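Local structure of sterol regulatory element-binding protein cleavage-activating protein (Schizosaccharomyces pombe, 4YHC) at residues Val38-Thr44 against Leu82-Asn87; Thr185-Ile189 against Val200-Lys204; Lys225-Ile230 against Val265-Val270; Gln281-Ile287 against Ser311-Lys317; Met367-Ser371 against Ile434-Pro438. The protein acts as an escort required for processing of sre1 at low sterol as well as low oxygen levels, this chain being the WD40 domain of the escort. The protein carries 9 engineered substitutions. All coordinates share one frame. Residue numbers count along the deposited sequence, not the author numbering.

Contact 1: Val38-Thr44 against Leu82-Asn87; sequences VSENYKT and LDPQGN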
# COMPACT_ATOMS: atom_id res chain seq x y z
N VAL A 38 4.70 -0.29 5.36
CA VAL A 38 4.86 1.08 5.75
C VAL A 38 3.61 1.58 6.41
O VAL A 38 2.50 1.15 6.09
CB VAL A 38 5.25 1.94 4.52
CG1 VAL A 38 4.07 2.11 3.62
CG2 VAL A 38 5.77 3.28 4.96
N SER A 39 3.75 2.49 7.37
CA SER A 39 2.59 2.96 8.05
C SER A 39 1.77 3.84 7.14
O SER A 39 2.29 4.49 6.19
CB SER A 39 2.95 3.72 9.37
OG SER A 39 3.87 4.78 9.21
N GLU A 40 0.51 3.94 7.49
CA GLU A 40 -0.45 4.74 6.72
C GLU A 40 -0.07 6.19 6.57
O GLU A 40 -0.45 6.77 5.62
CB GLU A 40 -1.81 4.74 7.39
CG GLU A 40 -2.94 4.55 6.39
CD GLU A 40 -3.34 3.09 6.33
OE1 GLU A 40 -3.19 2.50 5.24
OE2 GLU A 40 -3.79 2.54 7.40
N ASN A 41 0.64 6.76 7.55
CA ASN A 41 1.10 8.13 7.50
C ASN A 41 2.45 8.21 6.86
O ASN A 41 2.98 9.27 6.76
CB ASN A 41 1.11 8.81 8.92
CG ASN A 41 2.15 8.22 9.87
OD1 ASN A 41 2.71 7.15 9.63
ND2 ASN A 41 2.39 8.91 11.01
N TYR A 42 2.96 7.10 6.33
CA TYR A 42 4.28 7.05 5.67
C TYR A 42 5.45 7.42 6.57
O TYR A 42 6.50 7.76 6.12
CB TYR A 42 4.29 7.83 4.35
CG TYR A 42 3.26 7.30 3.40
CD1 TYR A 42 3.47 6.11 2.73
CD2 TYR A 42 2.01 7.93 3.23
CE1 TYR A 42 2.52 5.60 1.86
CE2 TYR A 42 1.03 7.40 2.38
CZ TYR A 42 1.30 6.25 1.71
OH TYR A 42 0.35 5.70 0.89
N LYS A 43 5.28 7.30 7.88
CA LYS A 43 6.40 7.63 8.74
C LYS A 43 7.34 6.46 9.00
O LYS A 43 8.58 6.66 9.11
CB LYS A 43 5.87 8.16 10.07
CG LYS A 43 6.91 8.42 11.13
CD LYS A 43 6.25 9.29 12.20
CE LYS A 43 5.59 8.44 13.22
NZ LYS A 43 6.65 8.05 14.13
N THR A 44 6.78 5.26 9.08
CA THR A 44 7.52 4.13 9.63
C THR A 44 7.47 2.98 8.65
O THR A 44 6.41 2.63 8.15
CB THR A 44 6.94 3.68 10.98
OG1 THR A 44 6.97 4.74 11.94
CG2 THR A 44 7.78 2.52 11.62
N LEU A 82 1.33 -2.31 11.20
CA LEU A 82 1.63 -1.09 11.92
C LEU A 82 0.41 -0.32 12.14
O LEU A 82 -0.49 -0.34 11.28
CB LEU A 82 2.55 -0.19 11.09
CG LEU A 82 4.00 -0.61 10.90
CD1 LEU A 82 4.14 -1.35 9.60
CD2 LEU A 82 4.85 0.63 10.78
N ASP A 83 0.35 0.43 13.23
CA ASP A 83 -0.78 1.31 13.39
C ASP A 83 -0.63 2.47 12.35
O ASP A 83 0.47 2.71 11.82
CB ASP A 83 -0.89 1.83 14.83
CG ASP A 83 -0.02 3.04 15.11
OD1 ASP A 83 1.21 2.90 15.23
OD2 ASP A 83 -0.58 4.14 15.20
N PRO A 84 -1.72 3.18 12.08
CA PRO A 84 -1.67 4.18 11.05
C PRO A 84 -0.74 5.33 11.30
O PRO A 84 -0.29 5.91 10.35
CB PRO A 84 -3.14 4.68 10.94
CG PRO A 84 -3.97 3.73 11.70
CD PRO A 84 -3.07 3.05 12.68
N GLN A 85 -0.32 5.56 12.55
CA GLN A 85 0.64 6.63 12.86
C GLN A 85 2.06 6.16 12.93
O GLN A 85 2.99 6.98 13.03
CB GLN A 85 0.24 7.34 14.19
CG GLN A 85 -0.98 8.24 14.06
CD GLN A 85 -0.84 9.24 12.91
OE1 GLN A 85 0.06 10.10 12.92
NE2 GLN A 85 -1.69 9.09 11.88
N GLY A 86 2.28 4.86 12.81
CA GLY A 86 3.64 4.36 12.82
C GLY A 86 4.37 4.31 14.15
O GLY A 86 5.61 4.37 14.19
N ASN A 87 3.61 4.25 15.24
CA ASN A 87 4.18 4.21 16.59
C ASN A 87 4.19 2.85 17.22
O ASN A 87 4.98 2.60 18.15
CB ASN A 87 3.44 5.17 17.52
CG ASN A 87 3.54 6.59 17.05
OD1 ASN A 87 4.60 7.04 16.68
ND2 ASN A 87 2.43 7.25 16.94
O HOH W 1 -0.56 1.71 9.19

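Contact 2: Thr185-Ile189 against Val200-Lys204; sequences TANRI and VYSKK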
# COMPACT_ATOMS: atom_id res chain seq x y z
N THR A 185 -16.76 8.31 7.60
CA THR A 185 -18.10 7.96 8.06
C THR A 185 -18.02 6.75 8.98
O THR A 185 -18.75 6.69 9.96
CB THR A 185 -19.03 7.78 6.84
OG1 THR A 185 -19.21 9.06 6.20
CG2 THR A 185 -20.40 7.22 7.23
N ALA A 186 -17.16 5.80 8.68
CA ALA A 186 -17.13 4.54 9.45
C ALA A 186 -15.85 3.76 9.25
O ALA A 186 -15.10 3.98 8.27
CB ALA A 186 -18.30 3.68 9.07
N ASN A 187 -15.54 2.87 10.21
CA ASN A 187 -14.56 1.83 10.01
C ASN A 187 -15.20 0.69 9.28
O ASN A 187 -16.29 0.30 9.60
CB ASN A 187 -14.01 1.36 11.32
CG ASN A 187 -13.14 2.40 11.98
OD1 ASN A 187 -12.70 3.36 11.33
ND2 ASN A 187 -12.77 2.15 13.25
N ARG A 188 -14.54 0.21 8.24
CA ARG A 188 -15.09 -0.84 7.40
C ARG A 188 -14.07 -1.89 7.11
O ARG A 188 -12.88 -1.60 7.04
CB ARG A 188 -15.57 -0.25 6.10
CG ARG A 188 -16.50 0.91 6.20
CD ARG A 188 -17.12 1.21 4.83
NE ARG A 188 -17.59 2.60 4.69
CZ ARG A 188 -18.80 3.06 5.08
NH1 ARG A 188 -19.12 4.34 4.95
NH2 ARG A 188 -19.65 2.27 5.65
N ILE A 189 -14.50 -3.15 7.05
CA ILE A 189 -13.65 -4.24 6.59
C ILE A 189 -14.32 -4.90 5.41
O ILE A 189 -15.48 -5.39 5.53
CB ILE A 189 -13.47 -5.31 7.67
CG1 ILE A 189 -12.99 -4.68 8.96
CG2 ILE A 189 -12.51 -6.37 7.21
CD1 ILE A 189 -11.54 -4.23 8.91
N VAL A 200 -18.89 -6.29 3.01
CA VAL A 200 -18.36 -5.21 3.76
C VAL A 200 -19.01 -5.20 5.15
O VAL A 200 -20.20 -4.95 5.27
CB VAL A 200 -18.61 -3.87 3.11
CG1 VAL A 200 -17.95 -2.78 3.94
CG2 VAL A 200 -18.12 -3.81 1.67
N TYR A 201 -18.22 -5.41 6.18
CA TYR A 201 -18.67 -5.12 7.58
C TYR A 201 -18.34 -3.69 8.00
O TYR A 201 -17.16 -3.29 8.02
CB TYR A 201 -17.99 -6.04 8.57
CG TYR A 201 -18.67 -7.36 8.72
CD1 TYR A 201 -19.69 -7.53 9.64
CD2 TYR A 201 -18.27 -8.44 7.96
CE1 TYR A 201 -20.32 -8.72 9.77
CE2 TYR A 201 -18.89 -9.64 8.08
CZ TYR A 201 -19.91 -9.77 8.98
OH TYR A 201 -20.49 -10.97 9.11
N SER A 202 -19.37 -2.92 8.32
CA SER A 202 -19.21 -1.53 8.73
C SER A 202 -19.71 -1.26 10.14
O SER A 202 -20.77 -1.77 10.55
CB SER A 202 -19.95 -0.62 7.80
OG SER A 202 -19.49 -0.84 6.50
N LYS A 203 -18.96 -0.42 10.84
CA LYS A 203 -19.24 -0.07 12.21
C LYS A 203 -20.03 1.21 12.27
O LYS A 203 -19.56 2.28 11.87
CB LYS A 203 -17.92 0.10 12.97
CG LYS A 203 -17.99 -0.32 14.43
CD LYS A 203 -17.10 0.50 15.33
CE LYS A 203 -16.68 -0.27 16.58
NZ LYS A 203 -17.74 -1.10 17.22
N LYS A 204 -21.26 1.13 12.78
CA LYS A 204 -21.97 2.35 13.19
C LYS A 204 -22.27 2.32 14.69
O LYS A 204 -22.95 1.41 15.19
CB LYS A 204 -23.24 2.61 12.36
CG LYS A 204 -23.04 3.59 11.19
CD LYS A 204 -22.67 4.99 11.66
CE LYS A 204 -22.12 5.86 10.54
NZ LYS A 204 -23.12 6.84 10.01

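Contact 3: Lys225-Ile230 against Val265-Val270; sequences KDIYGI and VNTFSV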
# COMPACT_ATOMS: atom_id res chain seq x y z
N LYS A 225 -11.70 -10.25 -9.34
CA LYS A 225 -10.26 -10.52 -9.26
C LYS A 225 -9.58 -9.81 -8.08
O LYS A 225 -8.51 -10.26 -7.60
CB LYS A 225 -9.61 -10.08 -10.57
CG LYS A 225 -10.06 -10.84 -11.82
CD LYS A 225 -9.67 -12.30 -11.68
CE LYS A 225 -9.75 -13.13 -12.98
NZ LYS A 225 -8.87 -12.63 -14.03
N ASP A 226 -10.15 -8.69 -7.62
CA ASP A 226 -9.47 -7.93 -6.56
C ASP A 226 -10.39 -6.82 -6.06
O ASP A 226 -11.38 -6.42 -6.68
CB ASP A 226 -8.15 -7.29 -7.08
CG ASP A 226 -7.04 -7.29 -6.01
OD1 ASP A 226 -7.36 -7.48 -4.79
OD2 ASP A 226 -5.85 -7.05 -6.38
N ILE A 227 -10.03 -6.34 -4.90
CA ILE A 227 -10.65 -5.14 -4.31
C ILE A 227 -9.57 -4.24 -3.77
O ILE A 227 -8.52 -4.72 -3.29
CB ILE A 227 -11.66 -5.48 -3.20
CG1 ILE A 227 -11.07 -6.31 -2.05
CG2 ILE A 227 -12.84 -6.20 -3.76
CD1 ILE A 227 -12.09 -6.56 -0.94
N TYR A 228 -9.79 -2.92 -3.82
CA TYR A 228 -8.77 -1.99 -3.33
C TYR A 228 -9.53 -0.77 -2.85
O TYR A 228 -10.52 -0.37 -3.47
CB TYR A 228 -7.75 -1.61 -4.43
CG TYR A 228 -6.56 -0.83 -3.90
CD1 TYR A 228 -6.63 0.56 -3.80
CD2 TYR A 228 -5.40 -1.45 -3.46
CE1 TYR A 228 -5.59 1.31 -3.28
CE2 TYR A 228 -4.31 -0.67 -2.97
CZ TYR A 228 -4.47 0.69 -2.88
OH TYR A 228 -3.51 1.53 -2.42
N GLY A 229 -9.12 -0.19 -1.74
CA GLY A 229 -9.89 0.94 -1.13
C GLY A 229 -9.13 2.26 -1.13
O GLY A 229 -7.90 2.27 -1.07
N ILE A 230 -9.82 3.38 -1.28
CA ILE A 230 -9.22 4.72 -0.95
C ILE A 230 -10.08 5.17 0.23
O ILE A 230 -11.22 5.62 0.07
CB ILE A 230 -9.34 5.73 -2.06
CG1 ILE A 230 -8.90 5.12 -3.37
CG2 ILE A 230 -8.70 7.09 -1.74
CD1 ILE A 230 -7.54 5.42 -3.77
N VAL A 265 -5.62 -12.14 -10.51
CA VAL A 265 -6.09 -12.09 -9.19
C VAL A 265 -5.04 -11.52 -8.19
O VAL A 265 -3.86 -11.74 -8.27
CB VAL A 265 -6.67 -13.46 -8.72
CG1 VAL A 265 -5.52 -14.48 -8.65
CG2 VAL A 265 -7.26 -13.26 -7.33
N ASN A 266 -5.51 -10.66 -7.32
CA ASN A 266 -4.67 -10.02 -6.32
C ASN A 266 -3.52 -9.20 -6.78
O ASN A 266 -2.50 -9.12 -6.11
CB ASN A 266 -4.14 -11.08 -5.38
CG ASN A 266 -4.86 -11.05 -4.08
OD1 ASN A 266 -4.94 -9.98 -3.41
ND2 ASN A 266 -5.40 -12.17 -3.70
N THR A 267 -3.61 -8.61 -7.95
CA THR A 267 -2.46 -7.80 -8.39
C THR A 267 -2.77 -6.33 -8.62
O THR A 267 -1.91 -5.66 -9.16
CB THR A 267 -1.87 -8.36 -9.68
OG1 THR A 267 -2.88 -8.25 -10.74
CG2 THR A 267 -1.51 -9.89 -9.45
N PHE A 268 -3.95 -5.88 -8.24
CA PHE A 268 -4.48 -4.59 -8.55
C PHE A 268 -4.25 -3.55 -7.42
O PHE A 268 -4.55 -3.82 -6.27
CB PHE A 268 -5.98 -4.74 -8.81
CG PHE A 268 -6.69 -3.46 -9.23
CD1 PHE A 268 -6.68 -3.03 -10.54
CD2 PHE A 268 -7.44 -2.74 -8.34
CE1 PHE A 268 -7.36 -1.89 -10.94
CE2 PHE A 268 -8.09 -1.57 -8.69
CZ PHE A 268 -8.05 -1.14 -10.00
N SER A 269 -3.79 -2.36 -7.76
CA SER A 269 -3.79 -1.27 -6.78
C SER A 269 -4.13 0.04 -7.47
O SER A 269 -4.18 0.12 -8.74
CB SER A 269 -2.46 -1.22 -6.02
OG SER A 269 -1.46 -0.98 -6.92
N VAL A 270 -4.39 1.06 -6.64
CA VAL A 270 -4.81 2.36 -7.15
C VAL A 270 -4.06 3.45 -6.47
O VAL A 270 -3.86 3.38 -5.28
CB VAL A 270 -6.31 2.62 -6.91
CG1 VAL A 270 -6.79 3.99 -7.48
CG2 VAL A 270 -7.11 1.47 -7.45
O HOH W 2 -6.49 -14.33 -12.20
O HOH W 3 -4.11 -6.07 -4.58

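Contact 4: Gln281-Ile287 against Ser311-Lys317; sequences QFRVSSI and SYIILNK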
# COMPACT_ATOMS: atom_id res chain seq x y z
N GLN A 281 -17.14 17.47 -1.93
CA GLN A 281 -16.55 16.75 -3.07
C GLN A 281 -15.14 16.28 -2.79
O GLN A 281 -14.25 17.10 -2.51
CB GLN A 281 -16.41 17.69 -4.28
CG GLN A 281 -17.73 18.20 -4.79
CD GLN A 281 -17.63 19.11 -5.96
OE1 GLN A 281 -16.55 19.58 -6.35
NE2 GLN A 281 -18.77 19.41 -6.50
N PHE A 282 -14.91 14.98 -2.92
CA PHE A 282 -13.56 14.47 -2.91
C PHE A 282 -12.96 14.63 -4.29
O PHE A 282 -13.37 13.95 -5.28
CB PHE A 282 -13.53 13.06 -2.38
CG PHE A 282 -12.14 12.57 -2.07
CD1 PHE A 282 -11.31 12.17 -3.06
CD2 PHE A 282 -11.71 12.49 -0.76
CE1 PHE A 282 -10.01 11.77 -2.78
CE2 PHE A 282 -10.40 12.09 -0.45
CZ PHE A 282 -9.55 11.76 -1.48
N ARG A 283 -12.00 15.52 -4.41
CA ARG A 283 -11.43 15.85 -5.71
C ARG A 283 -10.00 15.36 -5.83
O ARG A 283 -9.28 15.34 -4.83
CB ARG A 283 -11.46 17.32 -6.00
CG ARG A 283 -12.83 18.00 -5.94
CD ARG A 283 -12.62 19.49 -6.13
NE ARG A 283 -13.89 20.23 -6.11
CZ ARG A 283 -13.97 21.58 -6.03
NH1 ARG A 283 -12.88 22.33 -6.05
NH2 ARG A 283 -15.15 22.16 -6.04
N VAL A 284 -9.64 14.87 -7.02
CA VAL A 284 -8.29 14.46 -7.38
C VAL A 284 -7.89 14.98 -8.72
O VAL A 284 -8.75 15.27 -9.56
CB VAL A 284 -8.14 12.89 -7.37
CG1 VAL A 284 -8.57 12.36 -6.02
CG2 VAL A 284 -8.94 12.24 -8.51
N SER A 285 -6.60 15.15 -8.94
CA SER A 285 -6.14 15.62 -10.22
C SER A 285 -5.98 14.45 -11.23
O SER A 285 -5.95 14.72 -12.43
CB SER A 285 -4.77 16.29 -10.13
OG SER A 285 -4.82 17.46 -9.32
N SER A 286 -5.86 13.22 -10.74
CA SER A 286 -5.57 12.01 -11.59
C SER A 286 -5.81 10.73 -10.86
O SER A 286 -5.87 10.76 -9.61
CB SER A 286 -4.18 11.97 -12.19
OG SER A 286 -3.14 11.83 -11.22
N ILE A 287 -6.03 9.64 -11.61
CA ILE A 287 -6.19 8.32 -11.00
C ILE A 287 -5.26 7.41 -11.76
O ILE A 287 -5.22 7.48 -13.02
CB ILE A 287 -7.62 7.80 -11.19
CG1 ILE A 287 -8.64 8.84 -10.80
CG2 ILE A 287 -7.83 6.48 -10.42
CD1 ILE A 287 -10.08 8.42 -11.08
N SER A 311 -7.13 20.62 -14.65
CA SER A 311 -8.46 20.17 -14.27
C SER A 311 -8.42 19.18 -13.12
O SER A 311 -7.35 18.86 -12.60
CB SER A 311 -9.14 19.52 -15.47
OG SER A 311 -8.28 18.56 -16.06
N TYR A 312 -9.59 18.68 -12.74
CA TYR A 312 -9.69 17.69 -11.68
C TYR A 312 -10.88 16.83 -11.90
O TYR A 312 -11.72 17.13 -12.71
CB TYR A 312 -9.84 18.39 -10.31
CG TYR A 312 -11.06 19.24 -10.16
CD1 TYR A 312 -12.24 18.72 -9.69
CD2 TYR A 312 -11.01 20.61 -10.48
CE1 TYR A 312 -13.37 19.50 -9.55
CE2 TYR A 312 -12.13 21.42 -10.31
CZ TYR A 312 -13.29 20.87 -9.87
OH TYR A 312 -14.38 21.66 -9.73
N ILE A 313 -10.98 15.80 -11.10
CA ILE A 313 -12.03 14.83 -11.19
C ILE A 313 -12.64 14.77 -9.86
O ILE A 313 -11.89 14.70 -8.83
CB ILE A 313 -11.31 13.48 -11.46
CG1 ILE A 313 -10.56 13.55 -12.78
CG2 ILE A 313 -12.20 12.28 -11.39
CD1 ILE A 313 -9.42 12.53 -12.87
N ILE A 314 -13.97 14.71 -9.82
CA ILE A 314 -14.67 14.47 -8.61
C ILE A 314 -14.88 12.98 -8.49
O ILE A 314 -15.69 12.44 -9.22
CB ILE A 314 -16.04 15.19 -8.61
CG1 ILE A 314 -15.87 16.69 -8.59
CG2 ILE A 314 -16.92 14.72 -7.46
CD1 ILE A 314 -17.12 17.44 -9.03
N LEU A 315 -14.16 12.33 -7.53
CA LEU A 315 -14.25 10.92 -7.26
C LEU A 315 -15.41 10.53 -6.43
O LEU A 315 -15.88 9.44 -6.55
CB LEU A 315 -13.04 10.38 -6.47
CG LEU A 315 -11.76 9.91 -7.11
CD1 LEU A 315 -10.94 9.15 -6.03
CD2 LEU A 315 -12.03 9.11 -8.37
N ASN A 316 -15.83 11.36 -5.50
CA ASN A 316 -16.95 10.97 -4.69
C ASN A 316 -17.54 12.24 -4.03
O ASN A 316 -16.92 13.29 -4.08
CB ASN A 316 -16.56 9.92 -3.65
CG ASN A 316 -17.75 9.21 -3.06
OD1 ASN A 316 -18.90 9.38 -3.54
ND2 ASN A 316 -17.51 8.41 -2.01
N LYS A 317 -18.74 12.12 -3.50
CA LYS A 317 -19.38 13.29 -2.86
C LYS A 317 -20.00 12.80 -1.59
O LYS A 317 -20.51 11.70 -1.56
CB LYS A 317 -20.45 13.95 -3.75
CG LYS A 317 -19.93 14.50 -5.06
CD LYS A 317 -20.76 15.60 -5.67
CE LYS A 317 -21.93 15.06 -6.46
NZ LYS A 317 -22.97 16.13 -6.72
O HOH W 4 -5.95 19.54 -10.48
O HOH W 5 -7.61 15.86 -14.38

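Contact 5: Met367-Ser371 against Ile434-Pro438; sequences MRRKS and IIADP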
# COMPACT_ATOMS: atom_id res chain seq x y z
N MET A 367 13.71 -1.12 -11.26
CA MET A 367 15.09 -1.55 -11.29
C MET A 367 15.21 -2.89 -12.04
O MET A 367 14.40 -3.80 -11.81
CB MET A 367 15.63 -1.75 -9.88
CG MET A 367 15.83 -0.48 -9.09
SD MET A 367 16.83 -0.72 -7.59
CE MET A 367 18.45 -1.06 -8.27
N ARG A 368 16.23 -3.04 -12.87
CA ARG A 368 16.59 -4.36 -13.50
C ARG A 368 18.08 -4.58 -13.51
O ARG A 368 18.84 -3.61 -13.71
CB ARG A 368 16.13 -4.49 -14.95
CG ARG A 368 16.25 -3.26 -15.78
CD ARG A 368 15.65 -3.51 -17.15
NE ARG A 368 16.51 -4.32 -17.96
CZ ARG A 368 17.32 -3.85 -18.90
NH1 ARG A 368 17.38 -2.55 -19.20
NH2 ARG A 368 18.08 -4.71 -19.55
N ARG A 369 18.49 -5.81 -13.27
CA ARG A 369 19.90 -6.15 -13.37
C ARG A 369 20.17 -6.42 -14.86
O ARG A 369 19.64 -7.35 -15.35
CB ARG A 369 20.29 -7.34 -12.47
CG ARG A 369 21.82 -7.55 -12.42
CD ARG A 369 22.29 -8.90 -11.97
NE ARG A 369 21.43 -9.43 -10.98
CZ ARG A 369 20.50 -10.33 -11.21
NH1 ARG A 369 20.35 -10.86 -12.43
NH2 ARG A 369 19.71 -10.71 -10.22
N LYS A 370 20.91 -5.55 -15.56
CA LYS A 370 21.34 -5.77 -16.95
C LYS A 370 22.39 -6.86 -17.11
O LYS A 370 22.32 -7.61 -18.05
CB LYS A 370 21.95 -4.52 -17.54
CG LYS A 370 20.93 -3.45 -17.84
CD LYS A 370 21.53 -2.35 -18.72
CE LYS A 370 22.15 -1.25 -17.91
NZ LYS A 370 22.62 -0.24 -18.86
N SER A 371 23.36 -6.94 -16.20
CA SER A 371 24.50 -7.84 -16.40
C SER A 371 25.31 -8.06 -15.14
O SER A 371 25.26 -7.28 -14.18
CB SER A 371 25.45 -7.28 -17.45
OG SER A 371 26.15 -6.15 -16.93
N ILE A 434 24.62 -8.60 -3.85
CA ILE A 434 23.22 -8.90 -4.15
C ILE A 434 23.12 -10.05 -5.12
O ILE A 434 23.55 -9.94 -6.23
CB ILE A 434 22.51 -7.66 -4.70
CG1 ILE A 434 22.48 -6.58 -3.60
CG2 ILE A 434 21.06 -7.98 -5.06
CD1 ILE A 434 22.39 -5.17 -4.13
N ILE A 435 22.49 -11.15 -4.73
CA ILE A 435 22.30 -12.26 -5.72
C ILE A 435 20.83 -12.46 -6.15
O ILE A 435 20.54 -13.17 -7.10
CB ILE A 435 23.00 -13.58 -5.31
CG1 ILE A 435 22.74 -13.93 -3.84
CG2 ILE A 435 24.50 -13.45 -5.59
CD1 ILE A 435 23.49 -13.09 -2.82
N ALA A 436 19.91 -11.74 -5.53
CA ALA A 436 18.51 -11.90 -5.83
C ALA A 436 18.06 -11.02 -7.01
O ALA A 436 18.67 -9.99 -7.35
CB ALA A 436 17.68 -11.60 -4.59
N ASP A 437 16.98 -11.42 -7.63
CA ASP A 437 16.24 -10.53 -8.50
C ASP A 437 15.53 -9.50 -7.57
O ASP A 437 15.20 -9.83 -6.47
CB ASP A 437 15.24 -11.34 -9.30
CG ASP A 437 15.91 -12.16 -10.40
OD1 ASP A 437 17.12 -11.96 -10.71
OD2 ASP A 437 15.19 -12.98 -10.99
N PRO A 438 15.27 -8.29 -8.05
CA PRO A 438 14.66 -7.23 -7.24
C PRO A 438 13.23 -7.53 -6.90
O PRO A 438 12.60 -8.23 -7.63
CB PRO A 438 14.76 -6.01 -8.13
CG PRO A 438 14.96 -6.51 -9.49
CD PRO A 438 15.60 -7.83 -9.40
O HOH W 6 21.31 -9.76 -7.89

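Contact 1: Val38-Thr44 against Leu82-Asn87
Val38 ends a strand and only brushes the other segment, its C lying 4.4 Å from Leu82 CD1. Ser39 opens a type I turn that runs to Tyr42. Ser39 CB sits 3.6 Å from Gly86 CA, and its OG donates to Asn41 OD1 at 2.7 Å. Glu40 N reaches Leu82 O through water 1, while Glu40 CB rests 3.5 Å from Pro84 O. Asn41 does the most polar work. Asn41 ND2 donates to Gln85 O at 2.9 Å, and its N makes a weak bond to Pro84 O at 3.1 Å. Asn41 OD1 accepts from Lys43 N at 3.1 Å, an Asx turn. Lys43 then lays CE 3.0 Å from Gln85 O, with NZ salt-bridged to Glu103. Thr44 OG1 donates to Gly86 O at 2.7 Å, and its CG2 packs 3.6 Å from Leu82 CD2. The partner is a second type I turn, Asp83 to Gly86. Gly86 has a positive phi, and a CB there would clash with Thr44 OG1 and Ser39 OG. The two turns are equivalent hairpin loops of consecutive predicted WD repeats. One joins strands 33-38 and 44-49, the other strands 79-82 and 88-92. Val38 also touches strand 441-445, and Pro84 leans on Trp125 of strand 121-127.

Contact 2: Thr185-Ile189 against Val200-Lys204
Val200 packs CG1 against Arg188 CB at 4.1 Å, and its CA makes a CA-H...O contact with Ile189 O at 3.4 Å. Tyr201 forms the hydrogen-bonded pair with Ile189. Tyr201 N donates to Ile189 O at 2.8 Å, and Ile189 N donates to Tyr201 O, also at 2.8 Å. The Tyr201 ring leads away from this pair and stacks on Phe169. Ser202 faces Arg188 in the next, non-hydrogen-bonded pair, where the CA atoms of Ser202 and Arg188 are 4.4 Å apart. Both side chains lie on the same sheet face, and Arg188 NH2 makes a weak bond to Ser202 OG at 3.2 Å. These are the two middle strands of a four-stranded antiparallel blade, the unit of a WD40 propeller, in predicted repeat WD 4. The guanidinium of Arg188 has stronger partners: its NH1 forms a salt bridge with Asp234, and its NH2 also hydrogen-bonds to a citrate, probably from the crystallisation liquor. Lys203 N donates to Asn187 O at 3.0 Å, and Lys203 O lies 3.4 Å from Ala186 CB. Asn187 ND2 turns elsewhere, to Pro127 O. Lys204, poorly ordered, brings CE to 3.5 Å from Thr185 O beyond the last paired residue.

Contact 3: Lys225-Ile230 against Val265-Val270
This contact joins the first strand of one propeller blade, 226-230, to the loop that leads into strand 269-278 of the next sheet. The two segments run in nearly the same direction, but no beta bridge pairs them. Backbone pairing is limited to Asn266 N, which donates to Lys225 O at 3.0 Å. The carboxylate of Asp226 is the main polar tie. Its OD2 accepts from Phe268 N at 2.9 Å, and water 3 donates to both Asp226 OD2 and Phe268 O. Its OD1 pairs with Lys177. Further along, Tyr228 lies flat over Ser269, whose CA sits 4.0 Å from the ring centroid in a CH-pi contact. Tyr228 CD1 packs 3.7 Å from Val270 CB, and Ile230 CD1 meets Val270 CG1 at 4.0 Å. At the other end, water 2 accepts from Val265 N at 2.9 Å and weakly from Lys225 NZ, which is salt-bridged to Asp241. Lys225 and Asp226 both face Ala239, a classic beta bulge. This fits a WD40 beta-propeller, whose blades' first strands line the centre.

Contact 4: Gln281-Ile287 against Ser311-Lys317
Two antiparallel strands of a mixed sheet in the WD40 domain meet here, and a classic beta bulge breaks their register. Leu315 and Asn316 both face Phe282. Phe282 N donates to Asn316 O at 2.9 Å, while Leu315 N donates to Phe282 O, also at 2.9 Å. Past the bulge, Val284 and Ile313 form a regular hydrogen-bonded pair. The extra residue turns the Leu315 side chain in beside Val284, whose CG2 lies 3.9 Å from Leu315 CG. Val284 CG2 is also 4.0 Å from Ile313 CB, so its methyl fits the notch between these two side chains. Phe282 CD1 borders Leu315 CB at 4.2 Å. Ile287 reaches back after a kink at Ser285, and its CD1 fits close to Leu315 CD2 at 3.4 Å. Near the kink, waters 4 and 5 fill the gap between Ser285 and Ser311. The face bearing Gln281, Arg283 and Ile314 is more polar. There Gln281 OE1 accepts from Arg283 NE at 2.7 Å and lies 3.5 Å from Ile314 CD1. Arg283 NH1 is salt-bridged to Asp329 and Asp331. The extended Arg283 chain lies over one face of the Tyr312 ring, with Arg283 CD 3.5 Å from Tyr312 CE1.

Contact 5: Met367-Ser371 against Ile434-Pro438
Arg369 carries the largest share of this surface contact. Its side chain leaves strand 363-374 and reaches the loop at 434-438. Arg369 NH2 forms a salt bridge with Asp437 OD1 at 2.9 Å. The same nitrogen makes a weak hydrogen bond to Ala436 O at 3.1 Å, with both oxygens near the plane of the guanidinium. Water 6 accepts from Arg369 NH2 and donates to Ile434 O and Ala436 O, so one terminal nitrogen engages the loop directly and through solvent. The loop links two antiparallel sheets of the WD40 domain. It follows strand 421-432 of the five-stranded sheet that also holds 363-374, and leads to strand 441-445 of the four-stranded one. Pro438 covers the next largest area. It points toward the strand, and its CG lies 3.6 Å from Met367 O. Met367 also points toward the loop, with Met367 CB 4.7 Å from Pro438 CB. Met367 and Pro438 both touch Leu453 of strand 448-453, in the four-stranded sheet, and Met367 also packs on Trp410.

How the contacts relate
All five contacts lie in series along the chain, so none nests in or crosses another. Contact 1 comes first and closes a 37-residue stretch, tying the hairpin loops of predicted repeats WD 1 and WD 2. Contact 2 spans only a hairpin, within WD 4. Contact 3 closes a 34-residue stretch and joins one four-stranded sheet to the mixed sheet that follows. Contact 4 lies within that mixed sheet. Contacts 3 and 4 touch, with Val270 CG1 4.0 Å from Ile287 CG2, because strands 269-278 and 281-292 are neighbours. Contact 5 spans the longest stretch, near the C terminus. Its centre is 42 Å from that of contact 2, on opposite sides of the chain's centre.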